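Local coordinates for protein putative esterase (Uncultured bacterium, PDB 7C4D) that probably hydrolyses carboxylic ester bonds, as an esterase of the alpha/beta hydrolase fold, at residues L26-G31 with N91-S96; L116-I121 with A217-G222. All coordinates share one frame; numbering follows the deposited sequence.

Contact 1: L26-G31 with N91-S96. With SO4 (sulfate ion), chain E.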
loop_
_atom_site.group_PDB
_atom_site.type_symbol
_atom_site.label_atom_id
_atom_site.label_comp_id
_atom_site.label_asym_id
_atom_site.label_seq_id
_atom_site.Cartn_x
_atom_site.Cartn_y
_atom_site.Cartn_z
ATOM N N LEU A 26 5.047 4.936 -14.027
ATOM C CA LEU A 26 4.542 5.289 -12.722
ATOM C C LEU A 26 4.047 3.983 -12.106
ATOM O O LEU A 26 3.117 3.366 -12.621
ATOM C CB LEU A 26 3.429 6.328 -12.905
ATOM C CG LEU A 26 2.648 6.743 -11.648
ATOM C CD1 LEU A 26 3.580 7.230 -10.564
ATOM C CD2 LEU A 26 1.633 7.844 -11.990
ATOM N N ILE A 27 4.687 3.583 -11.002
ATOM C CA ILE A 27 4.340 2.363 -10.298
ATOM C C ILE A 27 3.517 2.729 -9.073
ATOM O O ILE A 27 3.957 3.580 -8.287
ATOM C CB ILE A 27 5.621 1.558 -9.929
ATOM C CG1 ILE A 27 6.380 1.095 -11.175
ATOM C CG2 ILE A 27 5.275 0.385 -9.017
ATOM C CD1 ILE A 27 7.730 0.418 -10.924
ATOM N N ILE A 28 2.353 2.066 -8.906
ATOM C CA ILE A 28 1.523 2.307 -7.731
ATOM C C ILE A 28 1.516 1.035 -6.861
ATOM O O ILE A 28 1.302 -0.056 -7.379
ATOM C CB ILE A 28 0.114 2.783 -8.143
ATOM C CG1 ILE A 28 0.182 3.934 -9.149
ATOM C CG2 ILE A 28 -0.789 3.145 -6.971
ATOM C CD1 ILE A 28 -1.209 4.559 -9.485
ATOM N N LEU A 29 1.773 1.190 -5.555
ATOM C CA LEU A 29 1.800 0.102 -4.574
ATOM C C LEU A 29 0.739 0.336 -3.498
ATOM O O LEU A 29 0.788 1.310 -2.734
ATOM C CB LEU A 29 3.179 0.012 -3.903
ATOM C CG LEU A 29 4.388 -0.182 -4.802
ATOM C CD1 LEU A 29 5.630 -0.365 -3.943
ATOM C CD2 LEU A 29 4.186 -1.388 -5.679
ATOM N N HIS A 30 -0.226 -0.579 -3.433
ATOM C CA HIS A 30 -1.280 -0.555 -2.436
ATOM C C HIS A 30 -0.725 -0.854 -1.017
ATOM O O HIS A 30 0.433 -1.267 -0.814
ATOM C CB HIS A 30 -2.335 -1.576 -2.868
ATOM C CG HIS A 30 -1.805 -2.966 -2.823
ATOM N ND1 HIS A 30 -1.732 -3.692 -1.647
ATOM C CD2 HIS A 30 -1.240 -3.740 -3.770
ATOM C CE1 HIS A 30 -1.180 -4.856 -1.875
ATOM N NE2 HIS A 30 -0.871 -4.921 -3.177
ATOM N N GLY A 31 -1.572 -0.653 -0.010
ATOM C CA GLY A 31 -1.276 -1.026 1.366
ATOM C C GLY A 31 -1.827 -2.412 1.772
ATOM O O GLY A 31 -2.361 -3.163 0.943
ATOM N N ASN A 91 8.643 6.758 -11.525
ATOM C CA ASN A 91 7.884 7.414 -10.476
ATOM C C ASN A 91 7.182 6.336 -9.657
ATOM O O ASN A 91 6.775 5.327 -10.206
ATOM C CB ASN A 91 6.834 8.361 -11.061
ATOM C CG ASN A 91 7.469 9.492 -11.840
ATOM O OD1 ASN A 91 8.159 10.319 -11.269
ATOM N ND2 ASN A 91 7.303 9.473 -13.148
ATOM N N ILE A 92 6.960 6.615 -8.382
ATOM C CA ILE A 92 6.349 5.649 -7.481
ATOM C C ILE A 92 5.381 6.384 -6.577
ATOM O O ILE A 92 5.732 7.399 -5.995
ATOM C CB ILE A 92 7.395 4.870 -6.628
ATOM C CG1 ILE A 92 8.319 4.055 -7.522
ATOM C CG2 ILE A 92 6.711 3.971 -5.580
ATOM C CD1 ILE A 92 9.421 3.298 -6.772
ATOM N N ILE A 93 4.188 5.795 -6.430
ATOM C CA ILE A 93 3.251 6.104 -5.371
ATOM C C ILE A 93 3.077 4.855 -4.484
ATOM O O ILE A 93 2.797 3.775 -4.987
ATOM C CB ILE A 93 1.886 6.533 -5.968
ATOM C CG1 ILE A 93 2.012 7.709 -6.949
ATOM C CG2 ILE A 93 0.882 6.809 -4.849
ATOM C CD1 ILE A 93 0.783 7.940 -7.826
ATOM N N GLY A 94 3.250 5.001 -3.174
ATOM C CA GLY A 94 3.070 3.903 -2.232
ATOM C C GLY A 94 2.166 4.358 -1.100
ATOM O O GLY A 94 2.478 5.332 -0.418
ATOM N N HIS A 95 1.058 3.655 -0.936
ATOM C CA HIS A 95 0.081 3.935 0.105
ATOM C C HIS A 95 0.353 3.004 1.286
ATOM O O HIS A 95 0.362 1.781 1.115
ATOM C CB HIS A 95 -1.344 3.738 -0.420
ATOM C CG HIS A 95 -2.379 3.889 0.637
ATOM N ND1 HIS A 95 -3.182 2.872 1.034
ATOM C CD2 HIS A 95 -2.682 4.927 1.442
ATOM C CE1 HIS A 95 -3.960 3.281 2.014
ATOM N NE2 HIS A 95 -3.690 4.536 2.251
ATOM N N SER A 96 0.589 3.607 2.462
ATOM C CA SER A 96 0.799 2.895 3.716
ATOM C C SER A 96 1.889 1.823 3.585
ATOM O O SER A 96 3.056 2.159 3.320
ATOM C CB SER A 96 -0.477 2.347 4.272
ATOM O OG SER A 96 -0.407 2.365 5.699
HETATM S S SO4 E . -5.268 0.311 -1.007
HETATM O O1 SO4 E . -5.502 -0.833 -1.847
HETATM O O2 SO4 E . -5.122 -0.150 0.358
HETATM O O3 SO4 E . -4.045 0.984 -1.396
HETATM O O4 SO4 E . -6.369 1.224 -1.099
#

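Contact 2: L116-I121 with A217-G222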
loop_
_atom_site.group_PDB
_atom_site.type_symbol
_atom_site.label_atom_id
_atom_site.label_comp_id
_atom_site.label_asym_id
_atom_site.label_seq_id
_atom_site.Cartn_x
_atom_site.Cartn_y
_atom_site.Cartn_z
ATOM N N LEU A 116 9.053 10.412 -5.722
ATOM C CA LEU A 116 8.394 9.468 -4.846
ATOM C C LEU A 116 7.171 10.112 -4.193
ATOM O O LEU A 116 7.254 11.200 -3.624
ATOM C CB LEU A 116 9.401 9.010 -3.793
ATOM C CG LEU A 116 8.816 8.271 -2.584
ATOM C CD1 LEU A 116 8.039 7.024 -3.016
ATOM C CD2 LEU A 116 9.909 7.907 -1.572
ATOM N N ILE A 117 6.031 9.415 -4.256
ATOM C CA ILE A 117 4.902 9.907 -3.475
ATOM C C ILE A 117 4.572 8.890 -2.385
ATOM O O ILE A 117 4.354 7.721 -2.703
ATOM C CB ILE A 117 3.658 10.230 -4.346
ATOM C CG1 ILE A 117 3.887 11.399 -5.330
ATOM C CG2 ILE A 117 2.487 10.530 -3.440
ATOM C CD1 ILE A 117 2.752 11.585 -6.336
ATOM N N VAL A 118 4.539 9.337 -1.116
ATOM C CA VAL A 118 4.195 8.492 0.023
ATOM C C VAL A 118 2.858 8.932 0.628
ATOM O O VAL A 118 2.776 10.034 1.179
ATOM C CB VAL A 118 5.320 8.499 1.083
ATOM C CG1 VAL A 118 4.871 7.823 2.367
ATOM C CG2 VAL A 118 6.593 7.883 0.544
ATOM N N ALA A 119 1.837 8.045 0.541
ATOM C CA ALA A 119 0.465 8.349 0.976
ATOM C C ALA A 119 0.185 7.820 2.388
ATOM O O ALA A 119 0.117 6.600 2.621
ATOM C CB ALA A 119 -0.548 7.804 -0.011
ATOM N N ASP A 120 0.083 8.770 3.323
ATOM C CA ASP A 120 -0.410 8.581 4.686
ATOM C C ASP A 120 0.317 7.478 5.488
ATOM O O ASP A 120 -0.330 6.612 6.066
ATOM C CB ASP A 120 -1.935 8.491 4.731
ATOM C CG ASP A 120 -2.522 8.923 6.079
ATOM O OD1 ASP A 120 -2.285 10.083 6.515
ATOM O OD2 ASP A 120 -3.209 8.098 6.699
ATOM N N ILE A 121 1.654 7.544 5.565
ATOM C CA ILE A 121 2.446 6.727 6.458
ATOM C C ILE A 121 3.802 7.402 6.668
ATOM O O ILE A 121 4.303 8.107 5.786
ATOM C CB ILE A 121 2.586 5.292 5.906
ATOM C CG1 ILE A 121 3.030 4.329 7.013
ATOM C CG2 ILE A 121 3.481 5.278 4.689
ATOM C CD1 ILE A 121 3.251 2.900 6.602
ATOM N N ALA A 217 10.548 13.879 -2.818
ATOM C CA ALA A 217 9.498 13.067 -2.253
ATOM C C ALA A 217 8.322 13.950 -1.844
ATOM O O ALA A 217 8.501 15.071 -1.380
ATOM C CB ALA A 217 10.036 12.321 -1.045
ATOM N N LEU A 218 7.122 13.371 -1.926
ATOM C CA LEU A 218 5.887 14.017 -1.475
ATOM C C LEU A 218 5.188 13.108 -0.462
ATOM O O LEU A 218 4.937 11.943 -0.760
ATOM C CB LEU A 218 4.989 14.312 -2.691
ATOM C CG LEU A 218 3.552 14.777 -2.381
ATOM C CD1 LEU A 218 3.559 16.084 -1.601
ATOM C CD2 LEU A 218 2.729 14.944 -3.672
ATOM N N PHE A 219 4.948 13.620 0.760
ATOM C CA PHE A 219 4.148 12.927 1.760
ATOM C C PHE A 219 2.754 13.553 1.748
ATOM O O PHE A 219 2.583 14.753 1.998
ATOM C CB PHE A 219 4.842 12.971 3.131
ATOM C CG PHE A 219 6.080 12.109 3.212
ATOM C CD1 PHE A 219 7.248 12.454 2.533
ATOM C CD2 PHE A 219 6.059 10.895 3.900
ATOM C CE1 PHE A 219 8.387 11.645 2.587
ATOM C CE2 PHE A 219 7.181 10.063 3.919
ATOM C CZ PHE A 219 8.344 10.441 3.271
ATOM N N LEU A 220 1.756 12.729 1.421
ATOM C CA LEU A 220 0.370 13.156 1.469
ATOM C C LEU A 220 -0.283 12.579 2.724
ATOM O O LEU A 220 -0.415 11.374 2.865
ATOM C CB LEU A 220 -0.352 12.695 0.206
ATOM C CG LEU A 220 -0.053 13.458 -1.089
ATOM C CD1 LEU A 220 -0.619 12.651 -2.242
ATOM C CD2 LEU A 220 -0.722 14.826 -1.072
ATOM N N LYS A 221 -0.703 13.470 3.618
ATOM C CA LYS A 221 -1.320 13.161 4.893
ATOM C C LYS A 221 -2.834 13.330 4.783
ATOM O O LYS A 221 -3.307 14.306 4.221
ATOM C CB LYS A 221 -0.848 14.208 5.900
ATOM C CG LYS A 221 -1.218 13.880 7.334
ATOM C CD LYS A 221 -1.222 15.054 8.276
ATOM C CE LYS A 221 -2.145 14.813 9.451
ATOM N NZ LYS A 221 -2.348 16.075 10.190
ATOM N N GLY A 222 -3.602 12.363 5.288
ATOM C CA GLY A 222 -5.033 12.584 5.472
ATOM C C GLY A 222 -5.282 13.446 6.712
ATOM O O GLY A 222 -4.684 13.215 7.769
#

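Contact 1: L26-G31 with N91-S96
Leu-26 and Asn-91 meet near the start of two parallel strands, where Leu-26 CD1 lies 3.5 Å from Asn-91 CB. The two side chains cross at about a right angle. Leu-26 holds CG anti to its backbone N (chi1 174°), and this brings the branch across to the other strand. The same CD1 packs against Ile-93 CG1 at 4.0 Å. Further along this face, Ile-28 CD1 meets Ile-93 CD1 more loosely, at 4.3 Å.

Four backbone hydrogen bonds join the strands. Ile-27 N donates to Asn-91 O at 2.8 Å, and Ile-27 O accepts from Ile-93 N. Leu-29 then repeats the pattern with Ile-93 O and His-95 N. Past Leu-29 the first segment turns into loop, while the second stays strand as far as His-95. A sulfate ion, probably from the crystallisation liquor, spans the two there. Its O3 takes a bond of 3.3 Å from Gly-31 N and a weak one from His-95 ND1. Trp-39, Asn-38 and His-256 also bond the ion.

Further hydrogen bonds hold the two histidine rings. His-30 ND1 bonds Gly-31 O at 2.7 Å, nearly in its own ring plane, while its NE2 is hydrogen-bonded to Gln-57 N. His-95 NE2 is hydrogen-bonded to His-253 O. Asn-91 ND2 is held by Glu-24 and Pro-25 O.

Strand 51-55 pairs with 26-29 on one side, and strand 113-119 with 91-95 on the other. Ile-27 and Leu-29 pack on helix 71-84. Ile-92, on the same sheet face, packs on helix 97-108, which follows Ser-96.

Contact 2: L116-I121 with A217-G222
Val-118 and Phe-219 lie side by side on one face of a parallel strand pair. Val-118 CB sits over a face of the Phe-219 ring, 4.0 Å from its centroid and offset toward the rim, in a CH-pi contact. CG1, anti to the backbone N (chi1 170°), touches CE2 of the ring at 3.6 Å. CG2 reaches CE2 and CZ less closely, at 4.1 Å. The ring edge meets Ile-121 O in its plane. On the other face, Ile-117 CG1 runs alongside Leu-218 CD2, and its CG2 meets Leu-220 CD1 at 3.9 Å.

The backbones are tied by four hydrogen bonds. Leu-116 O and Val-118 O accept from Leu-218 N and Leu-220 N. Leu-218 O and Leu-220 O accept from Val-118 N and Asp-120 N.

Asp-120 carries the contact past the strand end. Its CB lies 3.8 Å from Leu-220 O. Its OD1 takes a bond of 2.9 Å from Gly-222 N, which comes from above the carboxylate plane. OD2 is bonded by His-253 ND1 and by Ser-225 OG. Both oxygens are thus held, and the rotation of the carboxylate is fixed. An alanine here would probably leave His-253 ND1 and Gly-222 N without their acceptor, take a partner from Ser-225 OG, and set the histidine ring free to turn.

Helix 97-108 backs the Val-118 face, and helix 260-270 the Ile-117 face. The site is consistent with the Ser-His-Asp triad of alpha/beta hydrolases, built from Ser-96, His-253 and Asp-120. Its acid would then follow strand 113-119, one strand before the more usual place, which corresponds here to the end of 217-222.

How the contacts relate
Contacts 1 and 2 belong to one central sheet, with their centres about 10 Å apart. In it the strands run 25-29, 90-95, 113-119 and 217-222, all parallel. The inner two are direct neighbours: Ile-92 O to Ile-117 N is a probable hydrogen bond, as is Gly-94 O to Ala-119 N. Along the chain, contact 1 closes before contact 2 opens. Helix 97-108 connects them and packs on side chains of both. At the C-terminal strand ends, contact 1 brings Ser-96, on a likely nucleophile elbow, and contact 2 brings Asp-120. His-253, from a later loop, touches both residues. Adjacent strands thus probably deliver two members of the catalytic triad to one site.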